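PDB 2XU0: erythrocyte membrane protein 1 from Plasmodium falciparum, which probably binds host cell surface receptors as a parasite adhesion and virulence protein, represented here by its N-terminal segment and first Duffy-binding-like domain. Local coordinates for residues G127-P132 / R206-P211; R136-Q141 / A197-I202; K344-G349 / G481-N486; K336-E341 / D375-Y380. The protein carries 10 engineered substitutions. One frame throughout, in Å; residues are numbered along the deposited sequence.

Contact 1: residues G127-P132 / R206-P211. Engineered in segment 127-132: Ala-128 (natural residue Thr). With PRO (proline), chain B.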
loop_
_atom_site.group_PDB
_atom_site.type_symbol
_atom_site.label_atom_id
_atom_site.label_comp_id
_atom_site.label_asym_id
_atom_site.label_seq_id
_atom_site.Cartn_x
_atom_site.Cartn_y
_atom_site.Cartn_z
ATOM N N GLY A 127 4.405 -12.861 -14.162
ATOM C CA GLY A 127 4.648 -12.438 -12.783
ATOM C C GLY A 127 5.052 -10.980 -12.730
ATOM O O GLY A 127 5.947 -10.562 -13.475
ATOM N N ALA A 128 4.367 -10.178 -11.888
ATOM C CA ALA A 128 4.621 -8.732 -11.855
ATOM C C ALA A 128 4.306 -8.070 -10.535
ATOM O O ALA A 128 3.367 -8.461 -9.844
ATOM C CB ALA A 128 3.822 -8.047 -12.964
ATOM N N ALA A 129 5.066 -7.030 -10.202
ATOM C CA ALA A 129 4.787 -6.214 -9.010
ATOM C C ALA A 129 3.799 -5.108 -9.484
ATOM O O ALA A 129 3.825 -4.738 -10.672
ATOM C CB ALA A 129 6.071 -5.595 -8.488
ATOM N N CYS A 130 2.874 -4.661 -8.599
ATOM C CA CYS A 130 1.873 -3.627 -8.928
ATOM C C CYS A 130 2.135 -2.395 -8.124
ATOM O O CYS A 130 1.929 -2.414 -6.920
ATOM C CB CYS A 130 0.434 -4.128 -8.731
ATOM S SG CYS A 130 -0.085 -5.391 -9.932
ATOM N N ALA A 131 2.565 -1.323 -8.775
ATOM C CA ALA A 131 2.786 -0.042 -8.086
ATOM C C ALA A 131 1.412 0.525 -7.758
ATOM O O ALA A 131 0.594 0.645 -8.665
ATOM C CB ALA A 131 3.585 0.923 -8.954
ATOM N N PRO A 132 1.095 0.737 -6.454
ATOM C CA PRO A 132 -0.234 1.260 -6.101
ATOM C C PRO A 132 -0.390 2.728 -6.500
ATOM O O PRO A 132 0.610 3.439 -6.610
ATOM C CB PRO A 132 -0.299 1.077 -4.579
ATOM C CG PRO A 132 1.078 1.072 -4.130
ATOM C CD PRO A 132 1.965 0.643 -5.266
ATOM N N ARG A 206 16.306 1.376 -3.820
ATOM C CA ARG A 206 15.688 0.048 -3.844
ATOM C C ARG A 206 14.310 0.106 -4.498
ATOM O O ARG A 206 13.810 -0.925 -4.929
ATOM C CB ARG A 206 15.548 -0.484 -2.418
ATOM C CG ARG A 206 16.886 -0.761 -1.706
ATOM C CD ARG A 206 16.578 -1.084 -0.257
ATOM N NE ARG A 206 17.758 -1.374 0.560
ATOM C CZ ARG A 206 17.684 -1.777 1.823
ATOM N NH1 ARG A 206 16.505 -1.961 2.401
ATOM N NH2 ARG A 206 18.784 -2.034 2.506
ATOM N N ASP A 207 13.696 1.317 -4.582
ATOM C CA ASP A 207 12.380 1.498 -5.161
ATOM C C ASP A 207 12.304 0.962 -6.595
ATOM O O ASP A 207 13.244 1.166 -7.369
ATOM C CB ASP A 207 11.960 2.975 -5.052
ATOM C CG ASP A 207 10.685 3.266 -5.770
ATOM O OD1 ASP A 207 9.596 2.986 -5.193
ATOM O OD2 ASP A 207 10.753 3.605 -6.964
ATOM N N MET A 208 11.218 0.258 -6.926
ATOM C CA MET A 208 11.015 -0.412 -8.234
ATOM C C MET A 208 10.308 0.470 -9.277
ATOM O O MET A 208 10.228 0.086 -10.440
ATOM C CB MET A 208 10.133 -1.661 -8.049
ATOM C CG MET A 208 10.798 -2.838 -7.384
ATOM S SD MET A 208 9.568 -4.178 -7.284
ATOM C CE MET A 208 8.844 -3.858 -5.760
ATOM N N PHE A 209 9.736 1.609 -8.865
ATOM C CA PHE A 209 8.980 2.424 -9.818
ATOM C C PHE A 209 9.846 3.343 -10.659
ATOM O O PHE A 209 10.721 4.034 -10.143
ATOM C CB PHE A 209 7.791 3.131 -9.157
ATOM C CG PHE A 209 6.798 3.788 -10.098
ATOM C CD1 PHE A 209 5.975 3.020 -10.917
ATOM C CD2 PHE A 209 6.607 5.169 -10.082
ATOM C CE1 PHE A 209 5.027 3.629 -11.757
ATOM C CE2 PHE A 209 5.686 5.774 -10.940
ATOM C CZ PHE A 209 4.909 5.001 -11.776
ATOM N N LEU A 210 9.642 3.302 -11.972
ATOM C CA LEU A 210 10.389 4.128 -12.895
ATOM C C LEU A 210 9.394 5.134 -13.492
ATOM O O LEU A 210 8.666 4.779 -14.417
ATOM C CB LEU A 210 11.021 3.239 -13.964
ATOM C CG LEU A 210 11.911 3.950 -14.960
ATOM C CD1 LEU A 210 13.058 4.644 -14.253
ATOM C CD2 LEU A 210 12.410 2.977 -16.012
ATOM N N PRO A 211 9.282 6.361 -12.913
ATOM C CA PRO A 211 8.263 7.331 -13.400
ATOM C C PRO A 211 8.304 7.597 -14.902
ATOM O O PRO A 211 7.260 7.684 -15.539
ATOM C CB PRO A 211 8.541 8.593 -12.582
ATOM C CG PRO A 211 9.298 8.138 -11.404
ATOM C CD PRO A 211 10.073 6.926 -11.797
HETATM N N PRO B . 7.920 -17.075 -14.480
HETATM C CA PRO B . 6.679 -17.187 -15.269
HETATM C C PRO B . 6.029 -15.821 -15.494
HETATM O O PRO B . 6.218 -14.918 -14.629
HETATM C CB PRO B . 5.785 -18.108 -14.408
HETATM C CG PRO B . 6.357 -18.038 -13.007
HETATM C CD PRO B . 7.832 -17.794 -13.188
HETATM O OXT PRO B . 5.294 -15.668 -16.501
#

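Contact 2: residues R136-Q141 / A197-I202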
loop_
_atom_site.group_PDB
_atom_site.type_symbol
_atom_site.label_atom_id
_atom_site.label_comp_id
_atom_site.label_asym_id
_atom_site.label_seq_id
_atom_site.Cartn_x
_atom_site.Cartn_y
_atom_site.Cartn_z
ATOM N N ARG A 136 2.444 5.702 -7.401
ATOM C CA ARG A 136 2.506 6.309 -8.742
ATOM C C ARG A 136 2.584 7.851 -8.711
ATOM O O ARG A 136 3.407 8.454 -9.407
ATOM C CB ARG A 136 1.276 5.887 -9.562
ATOM C CG ARG A 136 1.275 4.433 -10.012
ATOM C CD ARG A 136 0.048 4.157 -10.842
ATOM N NE ARG A 136 0.277 4.585 -12.227
ATOM C CZ ARG A 136 -0.530 4.297 -13.241
ATOM N NH1 ARG A 136 -1.644 3.602 -13.037
ATOM N NH2 ARG A 136 -0.234 4.706 -14.468
ATOM N N HIS A 137 1.776 8.474 -7.860
ATOM C CA HIS A 137 1.695 9.932 -7.796
ATOM C C HIS A 137 2.346 10.567 -6.582
ATOM O O HIS A 137 2.049 11.712 -6.271
ATOM C CB HIS A 137 0.237 10.371 -7.977
ATOM C CG HIS A 137 -0.494 9.577 -9.009
ATOM N ND1 HIS A 137 -0.122 9.609 -10.352
ATOM C CD2 HIS A 137 -1.552 8.749 -8.868
ATOM C CE1 HIS A 137 -0.971 8.807 -10.975
ATOM N NE2 HIS A 137 -1.853 8.272 -10.124
ATOM N N ILE A 138 3.285 9.849 -5.935
ATOM C CA ILE A 138 4.035 10.320 -4.768
ATOM C C ILE A 138 4.660 11.717 -5.004
ATOM O O ILE A 138 5.126 12.011 -6.117
ATOM C CB ILE A 138 5.073 9.242 -4.296
ATOM C CG1 ILE A 138 5.017 9.048 -2.778
ATOM C CG2 ILE A 138 6.523 9.520 -4.799
ATOM C CD1 ILE A 138 5.782 7.822 -2.231
ATOM N N CYS A 139 4.669 12.559 -3.958
ATOM C CA CYS A 139 5.217 13.921 -4.043
ATOM C C CYS A 139 6.734 13.960 -3.918
ATOM O O CYS A 139 7.251 14.389 -2.885
ATOM C CB CYS A 139 4.540 14.846 -3.034
ATOM S SG CYS A 139 2.749 14.987 -3.245
ATOM N N ASP A 140 7.450 13.559 -4.994
ATOM C CA ASP A 140 8.913 13.450 -5.062
ATOM C C ASP A 140 9.584 14.469 -6.014
ATOM O O ASP A 140 10.803 14.430 -6.209
ATOM C CB ASP A 140 9.275 12.003 -5.535
ATOM C CG ASP A 140 8.915 11.680 -6.993
ATOM O OD1 ASP A 140 8.113 12.441 -7.605
ATOM O OD2 ASP A 140 9.373 10.642 -7.499
ATOM N N GLN A 141 8.787 15.359 -6.614
ATOM C CA GLN A 141 9.238 16.344 -7.599
ATOM C C GLN A 141 10.477 17.177 -7.277
ATOM O O GLN A 141 11.330 17.351 -8.151
ATOM C CB GLN A 141 8.063 17.152 -8.130
ATOM C CG GLN A 141 8.203 17.516 -9.601
ATOM C CD GLN A 141 8.546 18.966 -9.819
ATOM O OE1 GLN A 141 9.305 19.302 -10.727
ATOM N NE2 GLN A 141 7.953 19.857 -9.025
ATOM N N ALA A 197 7.756 4.226 3.880
ATOM C CA ALA A 197 8.480 3.038 3.354
ATOM C C ALA A 197 8.910 3.212 1.871
ATOM O O ALA A 197 10.051 2.907 1.532
ATOM C CB ALA A 197 7.635 1.790 3.530
ATOM N N ASP A 198 8.032 3.772 1.023
ATOM C CA ASP A 198 8.379 4.046 -0.375
ATOM C C ASP A 198 9.488 5.110 -0.470
ATOM O O ASP A 198 10.398 4.959 -1.285
ATOM C CB ASP A 198 7.132 4.452 -1.207
ATOM C CG ASP A 198 6.227 3.296 -1.621
ATOM O OD1 ASP A 198 6.692 2.134 -1.610
ATOM O OD2 ASP A 198 5.062 3.554 -1.973
ATOM N N ILE A 199 9.431 6.169 0.392
ATOM C CA ILE A 199 10.451 7.231 0.447
ATOM C C ILE A 199 11.788 6.652 0.815
ATOM O O ILE A 199 12.801 6.973 0.181
ATOM C CB ILE A 199 10.035 8.440 1.345
ATOM C CG1 ILE A 199 8.906 9.260 0.627
ATOM C CG2 ILE A 199 11.258 9.333 1.621
ATOM C CD1 ILE A 199 7.982 10.188 1.576
ATOM N N GLY A 200 11.797 5.800 1.825
ATOM C CA GLY A 200 13.018 5.096 2.233
ATOM C C GLY A 200 13.599 4.278 1.095
ATOM O O GLY A 200 14.818 4.290 0.884
ATOM N N ASP A 201 12.718 3.592 0.315
ATOM C CA ASP A 201 13.223 2.838 -0.845
ATOM C C ASP A 201 13.736 3.728 -1.963
ATOM O O ASP A 201 14.704 3.361 -2.617
ATOM C CB ASP A 201 12.239 1.751 -1.330
ATOM C CG ASP A 201 12.204 0.556 -0.389
ATOM O OD1 ASP A 201 13.111 0.450 0.479
ATOM O OD2 ASP A 201 11.225 -0.211 -0.441
ATOM N N ILE A 202 13.140 4.935 -2.137
ATOM C CA ILE A 202 13.596 5.887 -3.158
ATOM C C ILE A 202 14.983 6.403 -2.741
ATOM O O ILE A 202 15.925 6.351 -3.527
ATOM C CB ILE A 202 12.567 7.053 -3.387
ATOM C CG1 ILE A 202 11.236 6.538 -4.001
ATOM C CG2 ILE A 202 13.188 8.140 -4.266
ATOM C CD1 ILE A 202 10.010 7.476 -3.786
#

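Contact 3: residues K344-G349 / G481-N486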
loop_
_atom_site.group_PDB
_atom_site.type_symbol
_atom_site.label_atom_id
_atom_site.label_comp_id
_atom_site.label_asym_id
_atom_site.label_seq_id
_atom_site.Cartn_x
_atom_site.Cartn_y
_atom_site.Cartn_z
ATOM N N LYS A 344 -39.629 -2.304 -3.756
ATOM C CA LYS A 344 -40.020 -3.382 -4.679
ATOM C C LYS A 344 -39.117 -3.583 -5.919
ATOM O O LYS A 344 -39.572 -4.104 -6.939
ATOM C CB LYS A 344 -41.527 -3.279 -5.051
ATOM C CG LYS A 344 -42.474 -3.471 -3.860
ATOM C CD LYS A 344 -43.950 -3.340 -4.239
ATOM C CE LYS A 344 -44.559 -4.623 -4.767
ATOM N NZ LYS A 344 -46.004 -4.466 -5.078
ATOM N N LYS A 345 -37.841 -3.179 -5.821
ATOM C CA LYS A 345 -36.849 -3.330 -6.886
ATOM C C LYS A 345 -36.031 -4.599 -6.654
ATOM O O LYS A 345 -35.372 -4.744 -5.616
ATOM C CB LYS A 345 -35.922 -2.107 -6.950
ATOM C CG LYS A 345 -34.861 -2.175 -8.049
ATOM C CD LYS A 345 -33.710 -1.141 -7.847
ATOM C CE LYS A 345 -34.105 0.321 -7.989
ATOM N NZ LYS A 345 -34.818 0.591 -9.269
ATOM N N TYR A 346 -36.066 -5.493 -7.640
ATOM C CA TYR A 346 -35.333 -6.754 -7.672
ATOM C C TYR A 346 -35.082 -7.077 -9.136
ATOM O O TYR A 346 -35.935 -7.639 -9.841
ATOM C CB TYR A 346 -36.090 -7.882 -6.949
ATOM C CG TYR A 346 -35.236 -9.037 -6.451
ATOM C CD1 TYR A 346 -35.327 -9.478 -5.135
ATOM C CD2 TYR A 346 -34.418 -9.756 -7.324
ATOM C CE1 TYR A 346 -34.589 -10.577 -4.685
ATOM C CE2 TYR A 346 -33.663 -10.844 -6.882
ATOM C CZ TYR A 346 -33.757 -11.258 -5.561
ATOM O OH TYR A 346 -33.013 -12.332 -5.116
ATOM N N CYS A 347 -33.891 -6.689 -9.586
ATOM C CA CYS A 347 -33.431 -6.869 -10.951
ATOM C C CYS A 347 -32.407 -8.012 -11.019
ATOM O O CYS A 347 -31.929 -8.503 -9.983
ATOM C CB CYS A 347 -32.828 -5.556 -11.441
ATOM S SG CYS A 347 -33.914 -4.115 -11.228
ATOM N N SER A 348 -32.048 -8.401 -12.246
ATOM C CA SER A 348 -31.007 -9.384 -12.531
ATOM C C SER A 348 -29.906 -8.667 -13.341
ATOM O O SER A 348 -30.144 -7.557 -13.856
ATOM C CB SER A 348 -31.580 -10.540 -13.340
ATOM O OG SER A 348 -31.713 -10.242 -14.719
ATOM N N GLY A 349 -28.747 -9.321 -13.479
ATOM C CA GLY A 349 -27.622 -8.819 -14.261
ATOM C C GLY A 349 -27.959 -8.644 -15.731
ATOM O O GLY A 349 -27.316 -7.836 -16.410
ATOM N N GLY A 481 -41.890 -4.791 2.909
ATOM C CA GLY A 481 -40.585 -4.333 2.443
ATOM C C GLY A 481 -39.565 -5.435 2.229
ATOM O O GLY A 481 -38.362 -5.158 2.188
ATOM N N ILE A 482 -40.030 -6.692 2.108
ATOM C CA ILE A 482 -39.154 -7.842 1.877
ATOM C C ILE A 482 -39.599 -8.646 0.670
ATOM O O ILE A 482 -40.797 -8.881 0.483
ATOM C CB ILE A 482 -38.857 -8.726 3.129
ATOM C CG1 ILE A 482 -40.129 -9.314 3.771
ATOM C CG2 ILE A 482 -37.984 -8.004 4.150
ATOM C CD1 ILE A 482 -40.266 -10.812 3.566
ATOM N N CYS A 483 -38.630 -9.040 -0.164
ATOM C CA CYS A 483 -38.888 -9.820 -1.363
ATOM C C CYS A 483 -38.565 -11.275 -1.072
ATOM O O CYS A 483 -37.521 -11.561 -0.482
ATOM C CB CYS A 483 -38.095 -9.285 -2.556
ATOM S SG CYS A 483 -38.462 -7.558 -2.980
ATOM N N ILE A 484 -39.486 -12.186 -1.448
ATOM C CA ILE A 484 -39.359 -13.639 -1.255
ATOM C C ILE A 484 -39.280 -14.361 -2.598
ATOM O O ILE A 484 -39.886 -13.906 -3.572
ATOM C CB ILE A 484 -40.471 -14.242 -0.331
ATOM C CG1 ILE A 484 -41.904 -13.977 -0.866
ATOM C CG2 ILE A 484 -40.306 -13.776 1.121
ATOM C CD1 ILE A 484 -42.920 -15.132 -0.640
ATOM N N HIS A 485 -38.546 -15.488 -2.649
ATOM C CA HIS A 485 -38.415 -16.294 -3.865
ATOM C C HIS A 485 -39.689 -17.115 -4.024
ATOM O O HIS A 485 -40.094 -17.789 -3.072
ATOM C CB HIS A 485 -37.188 -17.230 -3.791
ATOM C CG HIS A 485 -35.840 -16.555 -3.876
ATOM N ND1 HIS A 485 -35.664 -15.209 -3.569
ATOM C CD2 HIS A 485 -34.637 -17.084 -4.196
ATOM C CE1 HIS A 485 -34.375 -14.968 -3.727
ATOM N NE2 HIS A 485 -33.717 -16.065 -4.103
ATOM N N ASN A 486 -40.340 -17.026 -5.210
ATOM C CA ASN A 486 -41.556 -17.778 -5.538
ATOM C C ASN A 486 -41.322 -19.300 -5.494
ATOM O O ASN A 486 -40.180 -19.757 -5.638
ATOM C CB ASN A 486 -42.113 -17.379 -6.911
ATOM C CG ASN A 486 -42.741 -16.007 -7.002
ATOM O OD1 ASN A 486 -43.210 -15.416 -6.016
ATOM N ND2 ASN A 486 -42.804 -15.492 -8.220
#

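Contact 4: residues K336-E341 / D375-Y380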
loop_
_atom_site.group_PDB
_atom_site.type_symbol
_atom_site.label_atom_id
_atom_site.label_comp_id
_atom_site.label_asym_id
_atom_site.label_seq_id
_atom_site.Cartn_x
_atom_site.Cartn_y
_atom_site.Cartn_z
ATOM N N LYS A 336 -27.652 -0.478 -5.113
ATOM C CA LYS A 336 -28.641 0.594 -5.328
ATOM C C LYS A 336 -29.331 0.573 -6.700
ATOM O O LYS A 336 -30.474 1.007 -6.800
ATOM C CB LYS A 336 -28.137 1.989 -4.914
ATOM C CG LYS A 336 -27.225 2.691 -5.914
ATOM C CD LYS A 336 -26.916 4.132 -5.490
ATOM C CE LYS A 336 -27.917 5.154 -5.986
ATOM N NZ LYS A 336 -27.547 6.531 -5.562
ATOM N N GLU A 337 -28.667 0.011 -7.727
ATOM C CA GLU A 337 -29.222 -0.129 -9.071
ATOM C C GLU A 337 -29.904 -1.493 -9.301
ATOM O O GLU A 337 -30.594 -1.641 -10.309
ATOM C CB GLU A 337 -28.121 0.075 -10.141
ATOM C CG GLU A 337 -27.356 1.390 -10.030
ATOM C CD GLU A 337 -28.192 2.656 -10.017
ATOM O OE1 GLU A 337 -29.039 2.825 -10.924
ATOM O OE2 GLU A 337 -27.990 3.484 -9.099
ATOM N N CYS A 338 -29.687 -2.486 -8.403
ATOM C CA CYS A 338 -30.197 -3.853 -8.581
ATOM C C CYS A 338 -31.234 -4.332 -7.594
ATOM O O CYS A 338 -32.098 -5.125 -7.972
ATOM C CB CYS A 338 -29.039 -4.846 -8.664
ATOM S SG CYS A 338 -27.935 -4.574 -10.070
ATOM N N ARG A 339 -31.054 -3.992 -6.315
ATOM C CA ARG A 339 -31.907 -4.487 -5.246
ATOM C C ARG A 339 -32.233 -3.394 -4.251
ATOM O O ARG A 339 -31.335 -2.779 -3.661
ATOM C CB ARG A 339 -31.234 -5.678 -4.528
ATOM C CG ARG A 339 -32.201 -6.762 -4.036
ATOM C CD ARG A 339 -31.950 -8.067 -4.767
ATOM N NE ARG A 339 -31.329 -9.083 -3.912
ATOM C CZ ARG A 339 -30.635 -10.125 -4.367
ATOM N NH1 ARG A 339 -30.442 -10.286 -5.671
ATOM N NH2 ARG A 339 -30.113 -11.004 -3.520
ATOM N N ASP A 340 -33.537 -3.160 -4.083
ATOM C CA ASP A 340 -34.146 -2.253 -3.108
ATOM C C ASP A 340 -35.499 -2.912 -2.771
ATOM O O ASP A 340 -36.514 -2.627 -3.422
ATOM C CB ASP A 340 -34.296 -0.814 -3.666
ATOM C CG ASP A 340 -34.563 0.256 -2.611
ATOM O OD1 ASP A 340 -35.250 -0.052 -1.605
ATOM O OD2 ASP A 340 -34.105 1.406 -2.804
ATOM N N GLU A 341 -35.470 -3.884 -1.833
ATOM C CA GLU A 341 -36.647 -4.666 -1.430
ATOM C C GLU A 341 -37.830 -3.817 -0.939
ATOM O O GLU A 341 -38.968 -4.083 -1.332
ATOM C CB GLU A 341 -36.283 -5.777 -0.436
ATOM C CG GLU A 341 -35.445 -6.894 -1.045
ATOM C CD GLU A 341 -35.375 -8.201 -0.273
ATOM O OE1 GLU A 341 -35.661 -8.207 0.949
ATOM O OE2 GLU A 341 -35.012 -9.226 -0.895
ATOM N N ASP A 375 -26.260 -2.389 -16.639
ATOM C CA ASP A 375 -25.164 -1.434 -16.860
ATOM C C ASP A 375 -24.164 -1.369 -15.685
ATOM O O ASP A 375 -22.954 -1.271 -15.921
ATOM C CB ASP A 375 -25.713 -0.031 -17.177
ATOM C CG ASP A 375 -26.733 0.024 -18.310
ATOM O OD1 ASP A 375 -26.643 -0.818 -19.242
ATOM O OD2 ASP A 375 -27.624 0.899 -18.261
ATOM N N GLN A 376 -24.667 -1.408 -14.430
ATOM C CA GLN A 376 -23.829 -1.372 -13.236
ATOM C C GLN A 376 -23.078 -2.704 -13.068
ATOM O O GLN A 376 -21.899 -2.711 -12.716
ATOM C CB GLN A 376 -24.670 -1.030 -11.997
ATOM C CG GLN A 376 -23.907 -0.267 -10.908
ATOM C CD GLN A 376 -23.220 0.984 -11.406
ATOM O OE1 GLN A 376 -21.991 1.033 -11.543
ATOM N NE2 GLN A 376 -23.995 2.016 -11.694
ATOM N N CYS A 377 -23.747 -3.816 -13.383
ATOM C CA CYS A 377 -23.179 -5.161 -13.317
ATOM C C CYS A 377 -22.048 -5.350 -14.321
ATOM O O CYS A 377 -20.998 -5.862 -13.936
ATOM C CB CYS A 377 -24.263 -6.218 -13.462
ATOM S SG CYS A 377 -25.381 -6.308 -12.035
ATOM N N ILE A 378 -22.229 -4.843 -15.569
ATOM C CA ILE A 378 -21.247 -4.866 -16.662
ATOM C C ILE A 378 -19.988 -4.117 -16.210
ATOM O O ILE A 378 -18.896 -4.674 -16.303
ATOM C CB ILE A 378 -21.838 -4.276 -17.981
ATOM C CG1 ILE A 378 -22.935 -5.190 -18.615
ATOM C CG2 ILE A 378 -20.746 -3.847 -18.986
ATOM C CD1 ILE A 378 -22.506 -6.302 -19.611
ATOM N N LYS A 379 -20.157 -2.878 -15.698
ATOM C CA LYS A 379 -19.099 -2.029 -15.173
ATOM C C LYS A 379 -18.355 -2.678 -13.971
ATOM O O LYS A 379 -17.114 -2.630 -13.911
ATOM C CB LYS A 379 -19.672 -0.671 -14.752
ATOM C CG LYS A 379 -19.534 0.429 -15.798
ATOM C CD LYS A 379 -20.403 1.647 -15.454
ATOM C CE LYS A 379 -19.682 2.690 -14.627
ATOM N NZ LYS A 379 -20.602 3.771 -14.183
ATOM N N TYR A 380 -19.109 -3.262 -13.024
ATOM C CA TYR A 380 -18.545 -3.939 -11.853
ATOM C C TYR A 380 -17.745 -5.163 -12.318
ATOM O O TYR A 380 -16.644 -5.388 -11.834
ATOM C CB TYR A 380 -19.653 -4.382 -10.865
ATOM C CG TYR A 380 -19.118 -5.133 -9.664
ATOM C CD1 TYR A 380 -18.500 -4.459 -8.613
ATOM C CD2 TYR A 380 -19.162 -6.523 -9.611
ATOM C CE1 TYR A 380 -17.963 -5.149 -7.521
ATOM C CE2 TYR A 380 -18.643 -7.223 -8.518
ATOM C CZ TYR A 380 -18.029 -6.531 -7.483
ATOM O OH TYR A 380 -17.516 -7.211 -6.406
#

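Contact 1: residues G127-P132 / R206-P211
Ala-131 and Phe-209 make one half of a small, buried apolar contact between two loops of the Duffy-binding-like domain. The CB of Ala-131 lies 3.7 Å from CD1 of Phe-209, oblique to the ring. Chi1 of Phe-209 (-169°) carries the ring to the side opposite its backbone N, which brings the CD1-CE1 flank up to the methyl. The other half is made by Ala-129, whose CB sits 4.0 Å from SD of Met-208. Helix 311-338 also touches both methyls, Phe-312 at Ala-129 and Trp-315 at Ala-131, and a short side chain suits such bulky neighbours. An Asx turn bends the start of loop 206-211: Phe-209 N donates to OD2 of Asp-207 at 2.9 Å and a bent 133°, from above the carboxylate plane. At the far end of the other loop, Gly-127 N donates to O of the bound proline at 2.8 Å and 160°; glycine leaves room there for the ligand carboxylate. The magnesium site adjoins this loop, since Ala-129 N bonds to OD1 of Asn-121 and Ala-131 packs on Ile-118. Across the loops the touches are small and purely van der Waals; polar bonds to the rest of the fold, such as Asp-207 to Arg-135 and Gln-311, mainly place them.

Contact 2: residues R136-Q141 / A197-I202
Ile-138, in the loop after helix 133-136, packs against one side of helix 186-204 within the helical Duffy-binding-like fold, touching Asp-198, Ile-199 and Ile-202. The contact itself is apolar. An unstaggered chi1 of Ile-138 (-134°) together with an extended chi2 (168°) brings CD1 to within 3.8 Å of CB of Asp-198, on the aliphatic part of that residue. The CG2 branch meets CD1 of Ile-202 at 4.2 Å, the two side chains running antiparallel alongside each other. Branched chains suit this place because each can touch several neighbours: Ile-202 also reaches Val-217 and Leu-221 of helix 216-231.

Polar bonds take up the carboxylate end of Asp-198. OD2 is salt-bridged to Arg-134, while OD1 is salt-bridged to Arg-314 and accepts hydrogen bonds from Gln-311 and Trp-315, an environment that would probably keep this buried group ionised. Thus Asp-198 offers its CB to the loop and its charge to the arginines.

Covalent and backbone constraints shape the loop. Cys-139 is the centre of an inverse gamma turn, with a weak bond from Asp-140 N to Ile-138 O, and its sulfur is in a disulfide with Cys-97. The loosest touch is CD1 of Ile-138 to CG1 of Ile-199, at 4.5 Å.

Contact 3: residues K344-G349 / G481-N486
Two first torsions bring Tyr-346 and His-485 together: chi1 of -157° throws the tyrosine ring across from its backbone N, and chi1 of -71° places the imidazole beside its own N, opposite the carbonyl carbon, which swings CE1 toward the phenol oxygen. The two side chains cross at about a right angle. CE1 of His-485 approaches OH of Tyr-346 to 3.3 Å, and NE2 is farther from that oxygen at 3.9 Å. The nearest imidazole atom is therefore a carbon, whose C-H is polarised by the two flanking nitrogens, which probably makes this approach mildly favourable.

Nearer the root of the ring, CB of Cys-483 meets CD1 of Tyr-346 at 3.8 Å. It lies at the ring's edge, near its plane, rather than over a face. The sulfur of Cys-483 is joined to Cys-477, so a disulfide ties together strands 475-477 and 483-485 of the hairpin near the C-terminus. Val-475 and Pro-471 also touch the tyrosine, which is buried, whereas the histidine lies on the surface.

The other partner, strand 345-346, belongs to a second two-stranded unit, paired with strand 339-340, where a G1 beta bulge sets Lys-344 and Lys-345 opposite the single residue Asp-340. Tyrosine suits its position because its long flat ring spans from Cys-483 to His-485 along the hairpin while its oxygen stays at the histidine end. The contact therefore joins two separate hairpins through one aromatic side chain, by van der Waals packing with a polar fringe; the disulfides Cys-477 to Cys-483 and Cys-347 to Cys-370 brace the surroundings, but neither joins the two segments.

Contact 4: residues K336-E341 / D375-Y380
The last turn of helix 311-338 comes up against helix 371-407, with the CA atoms of Glu-337 and Gln-376 6.9 Å apart. The methylenes of Glu-337 pack on both the methylenes and the amide nitrogen of Gln-376. CG of Glu-337 lies 3.8 Å from NE2 and 3.9 Å from CG of Gln-376, and the two CB atoms are 4.1 Å apart. Both chains fold at chi2, -54° in Glu-337 and 53° in Gln-376, which keeps the methylenes together while the carboxylate and amide planes stand 72° apart. Such residues suit a partly exposed border, since their carbons can pack there while the carboxylate is directed to other partners, Arg-372 and Lys-333.

Deeper in, SG of Cys-338 and SG of Cys-377 stand 3.7 Å apart, a van der Waals approach rather than a bond. Each sulfur already has its own partner, Cys-373 for Cys-338 and Cys-467 for Cys-377. Two disulfides thus come into contact, one linking the two helices and the other tying helix 371-407 to a later loop. The junction therefore sets a buried sulfur–sulfur packing contact beside a disulfide that links the two helices, with an outer pair in which only Glu-337 is charged, its ion pairs long and weak.

The four contacts form two clusters. Contacts 1 and 2, with centres 11 Å apart, share a helix end: O of Asp-201 probably accepts hydrogen bonds from N of Arg-206 at 2.8 Å and N of Asp-207 at 3.0 Å. Contacts 3 and 4, with centres 13 Å apart, meet through paired strands, where N of Lys-345 lies 2.8 Å from O of Asp-340. Nearest atoms of contacts 1 and 4 are about 17 Å apart, but helix 311-338 spans the gap, packing on contact 1 near its start and ending in contact 4. Contact 1 is the one touching the bound proline, and the Met-208 side chain is about 9 Å from the magnesium ion; contacts 3 and 4 lie away from both.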